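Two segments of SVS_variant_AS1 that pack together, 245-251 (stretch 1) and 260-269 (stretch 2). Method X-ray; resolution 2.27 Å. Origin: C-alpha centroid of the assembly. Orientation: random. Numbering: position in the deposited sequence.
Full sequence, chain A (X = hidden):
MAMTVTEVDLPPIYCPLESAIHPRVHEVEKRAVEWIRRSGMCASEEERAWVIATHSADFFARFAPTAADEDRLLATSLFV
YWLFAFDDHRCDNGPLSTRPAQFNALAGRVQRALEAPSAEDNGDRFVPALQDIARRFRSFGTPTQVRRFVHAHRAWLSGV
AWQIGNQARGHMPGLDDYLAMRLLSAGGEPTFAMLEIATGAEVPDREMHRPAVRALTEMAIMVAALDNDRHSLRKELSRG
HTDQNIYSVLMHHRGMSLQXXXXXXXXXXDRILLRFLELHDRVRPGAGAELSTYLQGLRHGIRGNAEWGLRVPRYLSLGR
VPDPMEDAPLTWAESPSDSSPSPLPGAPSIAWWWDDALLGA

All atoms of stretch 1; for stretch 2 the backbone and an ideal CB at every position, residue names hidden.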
# COMPACT_ATOMS: atom_id res chain seq x y z
N ASN A 245 -19.36 -11.14 -6.24
CA ASN A 245 -18.56 -12.35 -6.56
C ASN A 245 -18.61 -12.47 -8.08
O ASN A 245 -19.45 -11.79 -8.70
CB ASN A 245 -19.04 -13.58 -5.79
CG ASN A 245 -20.48 -13.95 -6.12
OD1 ASN A 245 -20.80 -14.32 -7.25
ND2 ASN A 245 -21.37 -13.82 -5.15
N ILE A 246 -17.77 -13.31 -8.68
CA ILE A 246 -17.64 -13.42 -10.16
C ILE A 246 -19.00 -13.77 -10.78
O ILE A 246 -19.36 -13.20 -11.85
CB ILE A 246 -16.54 -14.44 -10.53
CG1 ILE A 246 -16.28 -14.44 -12.03
CG2 ILE A 246 -16.88 -15.84 -10.00
CD1 ILE A 246 -15.82 -13.10 -12.57
N TYR A 247 -19.75 -14.63 -10.10
CA TYR A 247 -21.06 -15.14 -10.58
C TYR A 247 -22.05 -13.98 -10.68
O TYR A 247 -22.60 -13.79 -11.76
CB TYR A 247 -21.53 -16.31 -9.72
CG TYR A 247 -20.47 -17.37 -9.58
CD1 TYR A 247 -20.07 -18.14 -10.66
CD2 TYR A 247 -19.77 -17.51 -8.41
CE1 TYR A 247 -19.09 -19.10 -10.53
CE2 TYR A 247 -18.77 -18.44 -8.27
CZ TYR A 247 -18.44 -19.26 -9.32
OH TYR A 247 -17.42 -20.15 -9.15
N SER A 248 -22.23 -13.19 -9.62
CA SER A 248 -23.20 -12.05 -9.63
C SER A 248 -22.76 -11.04 -10.68
O SER A 248 -23.64 -10.41 -11.27
CB SER A 248 -23.34 -11.36 -8.28
OG SER A 248 -23.51 -12.28 -7.22
N VAL A 249 -21.44 -10.87 -10.88
CA VAL A 249 -20.90 -9.87 -11.84
C VAL A 249 -21.29 -10.29 -13.26
O VAL A 249 -21.81 -9.44 -14.00
CB VAL A 249 -19.38 -9.65 -11.71
CG1 VAL A 249 -18.83 -8.87 -12.90
CG2 VAL A 249 -18.98 -8.96 -10.41
N LEU A 250 -21.06 -11.54 -13.64
CA LEU A 250 -21.39 -12.05 -15.00
C LEU A 250 -22.92 -12.08 -15.20
O LEU A 250 -23.37 -11.71 -16.30
CB LEU A 250 -20.77 -13.43 -15.21
CG LEU A 250 -19.24 -13.45 -15.15
CD1 LEU A 250 -18.75 -14.88 -15.13
CD2 LEU A 250 -18.62 -12.71 -16.33
N MET A 251 -23.69 -12.48 -14.19
CA MET A 251 -25.18 -12.49 -14.27
C MET A 251 -25.69 -11.08 -14.55
O MET A 251 -26.48 -10.93 -15.50
CB MET A 251 -25.83 -13.05 -13.01
CG MET A 251 -25.60 -14.53 -12.88
SD MET A 251 -26.23 -15.22 -11.37
CE MET A 251 -27.99 -14.90 -11.57
N UNK A 260 -24.90 -20.44 -16.68
CA UNK A 260 -24.00 -19.85 -17.73
C UNK A 260 -22.83 -19.10 -17.05
O UNK A 260 -21.69 -19.30 -17.47
CB UNK A 260 -24.78 -18.90 -18.64
N UNK A 261 -23.09 -18.31 -16.02
CA UNK A 261 -22.06 -17.58 -15.25
C UNK A 261 -21.07 -18.58 -14.64
O UNK A 261 -19.85 -18.32 -14.74
CB UNK A 261 -22.70 -16.73 -14.15
N UNK A 262 -21.53 -19.68 -14.05
CA UNK A 262 -20.62 -20.70 -13.42
C UNK A 262 -19.64 -21.22 -14.49
O UNK A 262 -18.43 -21.36 -14.19
CB UNK A 262 -21.42 -21.86 -12.82
N UNK A 263 -20.15 -21.50 -15.69
CA UNK A 263 -19.36 -22.00 -16.85
C UNK A 263 -18.42 -20.90 -17.37
O UNK A 263 -17.25 -21.21 -17.62
CB UNK A 263 -20.29 -22.47 -17.97
N UNK A 264 -18.92 -19.68 -17.58
CA UNK A 264 -18.08 -18.54 -17.99
C UNK A 264 -16.96 -18.34 -16.96
O UNK A 264 -15.79 -18.12 -17.36
CB UNK A 264 -18.92 -17.27 -18.13
N UNK A 265 -17.27 -18.41 -15.68
CA UNK A 265 -16.29 -18.13 -14.60
C UNK A 265 -15.17 -19.17 -14.66
O UNK A 265 -13.99 -18.78 -14.48
CB UNK A 265 -16.96 -18.15 -13.22
N UNK A 266 -15.51 -20.45 -14.86
CA UNK A 266 -14.52 -21.55 -14.85
C UNK A 266 -13.58 -21.33 -16.04
O UNK A 266 -12.33 -21.53 -15.89
CB UNK A 266 -15.20 -22.92 -14.93
N UNK A 267 -14.16 -20.90 -17.15
CA UNK A 267 -13.43 -20.61 -18.34
C UNK A 267 -12.38 -19.53 -18.16
O UNK A 267 -11.25 -19.73 -18.43
CB UNK A 267 -14.41 -20.21 -19.45
N UNK A 268 -12.78 -18.39 -17.66
CA UNK A 268 -11.84 -17.34 -17.49
C UNK A 268 -10.77 -17.62 -16.42
O UNK A 268 -9.67 -17.23 -16.57
CB UNK A 268 -12.60 -16.06 -17.15
N UNK A 269 -11.12 -18.35 -15.39
CA UNK A 269 -10.21 -18.72 -14.27
C UNK A 269 -9.16 -19.67 -14.83
O UNK A 269 -7.95 -19.47 -14.58
CB UNK A 269 -10.97 -19.37 -13.11

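Stretch 2 is helical throughout, and its axis passes 8.7 Å from that of helix 246-251 at an angle of 114° between their N-to-C directions. What stretch 1 offers it is mostly hydrocarbon: Ile246, the ring of Tyr247, Leu250 and Met251.

At position 260 CA-to-CB points sideways and the ideal CB has nothing of stretch 1 within 5.5 Å, so many side chains would suit, polar ones included. The residue is Glu260, whose OE1 is hydrogen-bonded elsewhere in the structure.

Position 261 differs sharply. Its CB points toward stretch 1 and lies 3.8 Å from Tyr247 O, 3.9 Å from Met251 CG and 4.0 Å from Leu250 CB. With a backbone oxygen and two side chains already at contact distance, a small residue such as alanine, glycine or serine fits best. It is Ala261. Its methyl CB packs 3.9 Å from both Leu250 CB and Met251 CG, while its carbonyl O is 3.6 Å from Leu250 CD1.

Position 262 points sideways, with the ideal CB 4.3 Å from Tyr247 CE1. A medium aliphatic side chain could lie beside the ring, though alanine or threonine would also be plausible. The residue is Val262; its CA lies at the ring edge, 3.6 Å from Tyr247 CE1, and its CG2 is 3.9 Å from the same atom.

Position 263 points away and leaves the choice open; it is Glu263, which makes no contact with stretch 1.

Position 264 faces stretch 1 again, its ideal CB 3.8 Å from Leu250 CD1. Apolar residues would suit, as would a longer polar one whose methylenes cover the leucine. Glu264 takes the latter course: its CG is 3.9 Å from Leu250 CD1.

At position 265 the ideal CB sits 3.6 Å from Tyr247 CE1, 4.0 Å from Ile246 CG1 and 4.2 Å from Leu250 CD1. Three neighbours crowd this site, again favouring a small side chain. In Ala265, CB touches Tyr247 CE1 at 3.6 Å and Ile246 CG1 at 3.9 Å.

Positions 266 and 267 have no nearby atoms of stretch 1 to constrain them. Thr266 turns its hydroxyl to its own helix, OG1 donating to Val262 O at 2.9 Å; Lys267 stays out of reach.

Position 268 points toward stretch 1 but across a gap, which a longer apolar side chain could span. Leu268 does so, bringing CD2 to 4.5 Å from Ile246 CD1.

Position 269 is unconstrained here; Arg269 hydrogen-bonds elsewhere in the structure.

Stretch 2, residues 260-269: EAVEEATKLR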
# COMPACT_ATOMS: atom_id res chain seq x y z
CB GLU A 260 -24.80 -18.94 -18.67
CG GLU A 260 -25.81 -19.67 -19.56
CD GLU A 260 -26.89 -18.78 -20.18
OE1 GLU A 260 -26.93 -17.59 -19.86
OE2 GLU A 260 -27.72 -19.30 -20.98
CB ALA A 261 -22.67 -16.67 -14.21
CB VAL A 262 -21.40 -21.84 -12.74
CG1 VAL A 262 -20.51 -23.05 -12.42
CG2 VAL A 262 -22.11 -21.37 -11.48
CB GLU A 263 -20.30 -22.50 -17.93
CG GLU A 263 -20.89 -23.85 -17.55
CD GLU A 263 -21.86 -24.45 -18.54
OE1 GLU A 263 -21.69 -24.19 -19.77
OE2 GLU A 263 -22.80 -25.18 -18.10
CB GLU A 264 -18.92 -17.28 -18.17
CG GLU A 264 -18.12 -16.11 -18.73
CD GLU A 264 -17.44 -16.36 -20.08
OE1 GLU A 264 -17.83 -17.33 -20.77
OE2 GLU A 264 -16.53 -15.58 -20.44
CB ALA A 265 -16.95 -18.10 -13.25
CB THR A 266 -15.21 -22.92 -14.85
OG1 THR A 266 -15.97 -22.88 -13.64
CG2 THR A 266 -14.26 -24.10 -14.88
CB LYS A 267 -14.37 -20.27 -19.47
CG LYS A 267 -14.89 -21.46 -20.21
CD LYS A 267 -15.77 -21.03 -21.34
CE LYS A 267 -16.90 -21.99 -21.57
NZ LYS A 267 -16.96 -22.37 -22.98
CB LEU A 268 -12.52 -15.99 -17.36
CG LEU A 268 -13.40 -15.74 -16.18
CD1 LEU A 268 -12.56 -15.42 -14.98
CD2 LEU A 268 -14.35 -14.62 -16.50
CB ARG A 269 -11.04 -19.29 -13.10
CG ARG A 269 -10.25 -19.85 -11.93
CD ARG A 269 -9.88 -21.29 -12.20
NE ARG A 269 -9.20 -21.96 -11.09
CZ ARG A 269 -8.47 -23.05 -11.24
NH1 ARG A 269 -8.30 -23.58 -12.43
NH2 ARG A 269 -7.89 -23.59 -10.18
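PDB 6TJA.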